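Local coordinates for protein isomaltose glucohydrolase (Kribbella flavida, PDB 5Z3E) that hydrolyses the alpha-1,6-glucosidic linkage of isomaltose from its non-reducing end, releasing beta-D-glucose and D-glucose inside the cell, at residues C193-W196 with W197-V201; V256-L259 with G260-A263. The protein carries 1 engineered substitution. All blocks are in the same frame, centred on the assembly; numbering follows the deposited sequence. Where two conformers were deposited one is given.

Interaction 1 (C193-W196 with W197-V201); sequences CYDW and WEEHV
Asp195 and Glu198 are the ends of a type I beta turn, which Glu198 N closes on Asp195 O at 2.9 Å. Asp195 N also hydrogen-bonds Glu199 O, just past the turn (N-H...O angle 168°), and the two arms run in nearly opposite directions. The Asp195 carboxylate folds back over the turn, its CG between the backbone N and the carbonyl carbon (chi1 65°). There OD1 accepts a hydrogen bond from Glu199 N at 2.9 Å, from above the carboxylate plane, and a weak one from Trp197 N. Beside the turn, Val201 CB makes a CH-pi contact squarely over one face of the Tyr194 ring, 3.5 Å from its centroid, and Val201 CG2 reaches Tyr194 CE1. The Tyr194 hydroxyl hydrogen-bonds Trp145 O. An alanine in place of Tyr194 would probably leave Val201 without its ring partner and Trp145 O without this donor. Trp196 turns its edge to the face of Trp197 (offset edge-to-face), six-membered ring centroids 5.7 Å apart. This family 15 hydrolase loop carries Glu198, the inferred proton donor, and Asp195, a predicted proton acceptor. The Glu199 N bond, with weaker help from Trp197 N, ties the carboxylate to that loop.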
loop_
_atom_site.group_PDB
_atom_site.type_symbol
_atom_site.label_atom_id
_atom_site.label_comp_id
_atom_site.label_asym_id
_atom_site.label_seq_id
_atom_site.Cartn_x
_atom_site.Cartn_y
_atom_site.Cartn_z
ATOM N N CYS A 193 -11.281 -9.942 5.874
ATOM C CA CYS A 193 -10.225 -10.508 5.070
ATOM C C CYS A 193 -8.921 -10.421 5.848
ATOM O O CYS A 193 -8.853 -9.805 6.915
ATOM C CB CYS A 193 -10.119 -9.830 3.700
ATOM S SG CYS A 193 -9.538 -8.118 3.718
ATOM N N TYR A 194 -7.859 -11.037 5.324
ATOM C CA TYR A 194 -6.552 -10.885 5.949
ATOM C C TYR A 194 -6.091 -9.429 5.799
ATOM O O TYR A 194 -6.406 -8.760 4.808
ATOM C CB TYR A 194 -5.519 -11.803 5.295
ATOM C CG TYR A 194 -5.751 -13.301 5.453
ATOM C CD1 TYR A 194 -6.499 -14.004 4.511
ATOM C CD2 TYR A 194 -5.209 -14.024 6.482
ATOM C CE1 TYR A 194 -6.694 -15.373 4.586
ATOM C CE2 TYR A 194 -5.405 -15.455 6.547
ATOM C CZ TYR A 194 -6.150 -16.072 5.585
ATOM O OH TYR A 194 -6.321 -17.445 5.664
ATOM N N ASP A 195 -5.317 -8.974 6.769
ATOM C CA ASP A 195 -4.745 -7.642 6.744
ATOM C C ASP A 195 -3.601 -7.551 5.733
ATOM O O ASP A 195 -3.272 -8.535 5.058
ATOM C CB ASP A 195 -4.358 -7.200 8.146
ATOM C CG ASP A 195 -3.261 -8.007 8.805
ATOM O OD1 ASP A 195 -2.537 -8.724 8.112
ATOM O OD2 ASP A 195 -3.147 -7.842 10.050
ATOM N N TRP A 196 -2.985 -6.374 5.623
ATOM C CA TRP A 196 -1.879 -6.206 4.687
ATOM C C TRP A 196 -0.795 -7.230 4.939
ATOM O O TRP A 196 -0.047 -7.571 4.030
ATOM C CB TRP A 196 -1.201 -4.849 4.794
ATOM C CG TRP A 196 -1.961 -3.613 4.401
ATOM C CD1 TRP A 196 -3.312 -3.440 4.089
ATOM C CD2 TRP A 196 -1.381 -2.309 4.348
ATOM N NE1 TRP A 196 -3.548 -2.105 3.836
ATOM C CE2 TRP A 196 -2.404 -1.383 4.012
ATOM C CE3 TRP A 196 -0.091 -1.834 4.540
ATOM C CZ2 TRP A 196 -2.155 -0.015 3.869
ATOM C CZ3 TRP A 196 0.154 -0.473 4.372
ATOM C CH2 TRP A 196 -0.870 0.411 4.065
ATOM N N TRP A 197 -0.669 -7.683 6.184
ATOM C CA TRP A 197 0.368 -8.569 6.654
ATOM C C TRP A 197 -0.023 -10.039 6.592
ATOM O O TRP A 197 0.701 -10.902 7.077
ATOM C CB TRP A 197 0.773 -8.181 8.074
ATOM C CG TRP A 197 0.889 -6.705 8.300
ATOM C CD1 TRP A 197 0.300 -6.015 9.330
ATOM C CD2 TRP A 197 1.614 -5.727 7.536
ATOM N NE1 TRP A 197 0.623 -4.694 9.253
ATOM C CE2 TRP A 197 1.428 -4.490 8.167
ATOM C CE3 TRP A 197 2.391 -5.773 6.365
ATOM C CZ2 TRP A 197 2.026 -3.326 7.698
ATOM C CZ3 TRP A 197 2.976 -4.604 5.909
ATOM C CH2 TRP A 197 2.790 -3.405 6.574
ATOM N N GLU A 198 -1.154 -10.351 5.974
ATOM C CA GLU A 198 -1.634 -11.741 5.842
ATOM C C GLU A 198 -2.009 -12.385 7.130
ATOM O O GLU A 198 -1.807 -13.588 7.322
ATOM C CB GLU A 198 -0.693 -12.626 5.051
ATOM C CG GLU A 198 -0.508 -12.123 3.752
ATOM C CD GLU A 198 0.318 -13.011 2.865
ATOM O OE1 GLU A 198 0.726 -14.131 3.282
ATOM O OE2 GLU A 198 0.507 -12.586 1.704
ATOM N N GLU A 199 -2.625 -11.618 7.997
ATOM C CA GLU A 199 -3.061 -12.103 9.300
ATOM C C GLU A 199 -4.554 -11.826 9.527
ATOM O O GLU A 199 -5.120 -10.867 8.988
ATOM C CB GLU A 199 -2.268 -11.458 10.431
ATOM C CG GLU A 199 -0.751 -11.698 10.347
ATOM C CD GLU A 199 -0.294 -12.997 10.987
ATOM O OE1 GLU A 199 0.825 -13.463 10.686
ATOM O OE2 GLU A 199 -1.021 -13.533 11.798
ATOM N N HIS A 200 -5.181 -12.665 10.361
ATOM C CA HIS A 200 -6.489 -12.378 10.951
ATOM C C HIS A 200 -7.617 -12.216 9.926
ATOM O O HIS A 200 -8.275 -11.172 9.871
ATOM C CB HIS A 200 -6.430 -11.184 11.897
ATOM C CG HIS A 200 -5.416 -11.322 12.969
ATOM N ND1 HIS A 200 -5.557 -12.132 14.020
ATOM C CD2 HIS A 200 -4.184 -10.745 13.108
ATOM C CE1 HIS A 200 -4.461 -12.111 14.815
ATOM N NE2 HIS A 200 -3.643 -11.229 14.244
ATOM N N VAL A 201 -7.905 -13.295 9.214
ATOM C CA VAL A 201 -8.900 -13.319 8.153
ATOM C C VAL A 201 -10.299 -12.985 8.621
ATOM O O VAL A 201 -11.143 -12.603 7.814
ATOM C CB VAL A 201 -8.898 -14.694 7.473
ATOM C CG1 VAL A 201 -9.489 -15.786 8.347
ATOM C CG2 VAL A 201 -9.610 -14.657 6.139
#

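Interaction 2 (V256-L259 with G260-A263); sequences VKWL and GSSA
Trp258 O takes two bonds from Ser261, one from the hydroxyl and one from the backbone. Ser261 OG donates at 2.7 Å, in the carbonyl plane and on a lone pair. Ser261 N lies 3.0 Å from the same Trp258 O and is tilted 34° from that plane. The backbone bond closes a type II beta turn from Trp258 to Ser261. Leu259 and Gly260 occupy its two middle positions. Gly260 has a positive phi of 83°, and a CB there would run into Leu259 O. The Ser261 hydroxyl lies between its own backbone N and carbonyl carbon (chi1 68°), which turns OG back to the carbonyl of Trp258.

A second backbone bond ties the arms of the loop further back. Lys257 N donates to Ala263 O at 2.8 Å, in the carbonyl plane. The Lys257 side chain leads away from the turn. Its NZ makes a salt bridge with Asp265 and a long, weak ion pair with Asp195, the predicted proton acceptor. The loop thus probably brings a positive charge close to the predicted active-site aspartate.

Packing fills in around these bonds. Val256 points toward 260-263, and its CG2 comes to 3.3 Å from Ser261 O. Leu259 turns outward and packs on Leu244 and Glu248 of helix 231-248 and on Val206 and Leu209 of helix 206-220. The indole of Trp258 stacks on His203. Ser261 CB lies over one face of the indole, 3.8 Å from the centroid of the five-membered ring. At the edge of the indole, Trp258 NE1 donates in plane to a water 2.9 Å away, and that water donates in turn to Gly260 O.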
loop_
_atom_site.group_PDB
_atom_site.type_symbol
_atom_site.label_atom_id
_atom_site.label_comp_id
_atom_site.label_asym_id
_atom_site.label_seq_id
_atom_site.Cartn_x
_atom_site.Cartn_y
_atom_site.Cartn_z
ATOM N N VAL A 256 -7.623 2.394 15.134
ATOM C CA VAL A 256 -7.142 1.115 15.625
ATOM C C VAL A 256 -6.930 0.139 14.486
ATOM O O VAL A 256 -7.413 0.325 13.370
ATOM C CB VAL A 256 -8.058 0.536 16.709
ATOM C CG1 VAL A 256 -8.041 1.426 17.941
ATOM C CG2 VAL A 256 -9.463 0.335 16.181
ATOM N N LYS A 257 -6.211 -0.929 14.813
ATOM C CA LYS A 257 -5.732 -1.881 13.844
ATOM C C LYS A 257 -6.860 -2.576 13.076
ATOM O O LYS A 257 -6.812 -2.690 11.839
ATOM C CB LYS A 257 -4.850 -2.837 14.632
ATOM C CG LYS A 257 -4.333 -3.986 13.951
ATOM C CD LYS A 257 -3.212 -4.630 14.767
ATOM C CE LYS A 257 -2.907 -5.892 14.190
ATOM N NZ LYS A 257 -2.177 -5.776 13.017
ATOM N N TRP A 258 -7.856 -3.064 13.777
ATOM C CA TRP A 258 -9.039 -3.638 13.155
ATOM C C TRP A 258 -10.247 -3.209 13.959
ATOM O O TRP A 258 -10.162 -2.808 15.121
ATOM C CB TRP A 258 -8.935 -5.157 12.973
ATOM C CG TRP A 258 -8.762 -6.016 14.198
ATOM C CD1 TRP A 258 -9.682 -6.265 15.176
ATOM C CD2 TRP A 258 -7.632 -6.844 14.497
ATOM N NE1 TRP A 258 -9.185 -7.190 16.063
ATOM C CE2 TRP A 258 -7.934 -7.566 15.663
ATOM C CE3 TRP A 258 -6.412 -7.061 13.884
ATOM C CZ2 TRP A 258 -7.045 -8.497 16.220
ATOM C CZ3 TRP A 258 -5.531 -7.969 14.442
ATOM C CH2 TRP A 258 -5.856 -8.672 15.596
ATOM N N LEU A 259 -11.416 -3.263 13.322
ATOM C CA LEU A 259 -12.634 -2.875 14.019
ATOM C C LEU A 259 -12.753 -3.679 15.287
ATOM O O LEU A 259 -12.576 -4.913 15.264
ATOM C CB LEU A 259 -13.861 -3.121 13.141
ATOM C CG LEU A 259 -13.872 -2.433 11.774
ATOM C CD1 LEU A 259 -15.175 -2.740 11.088
ATOM C CD2 LEU A 259 -13.627 -0.917 11.863
ATOM N N GLY A 260 -13.048 -3.029 16.406
ATOM C CA GLY A 260 -13.212 -3.735 17.652
ATOM C C GLY A 260 -11.920 -4.045 18.403
ATOM O O GLY A 260 -11.970 -4.811 19.363
ATOM N N SER A 261 -10.777 -3.522 17.998
ATOM C CA SER A 261 -9.530 -3.673 18.737
ATOM C C SER A 261 -9.177 -2.361 19.395
ATOM O O SER A 261 -9.720 -1.304 19.058
ATOM C CB SER A 261 -8.386 -4.063 17.757
ATOM O OG SER A 261 -8.107 -3.007 16.901
ATOM N N SER A 262 -8.210 -2.414 20.303
ATOM C CA SER A 262 -7.683 -1.220 20.946
ATOM C C SER A 262 -6.302 -0.802 20.441
ATOM O O SER A 262 -5.906 0.344 20.661
ATOM C CB SER A 262 -7.632 -1.415 22.466
ATOM O OG SER A 262 -6.791 -2.486 22.832
ATOM N N ALA A 263 -5.557 -1.699 19.841
ATOM C CA ALA A 263 -4.161 -1.441 19.476
ATOM C C ALA A 263 -4.048 -0.760 18.133
ATOM O O ALA A 263 -4.974 -0.782 17.331
ATOM C CB ALA A 263 -3.387 -2.708 19.474
HETATM O O HOH W 1 -11.022 -7.547 18.328
#

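How the interactions relate
From the N terminus, the chain leaves helix 175-188 and makes interaction 1, the loop 193-201. It then runs through helices 206-220 and 231-248 and the short strands 250-251 and 254-255 before interaction 2 folds back at 256-263. Each contact closes its own short loop. The two stand in series, neither nested nor crossed, with centres about 13 Å apart. They still touch. The His200 and Trp258 rings meet, their planes about 50° apart, with His200 CD2 and Trp258 CZ3 3.4 Å apart. Both loops lie on the same side of the chain's centre. Interaction 1 also packs on helix 151-167, while both loops contact helix 206-220.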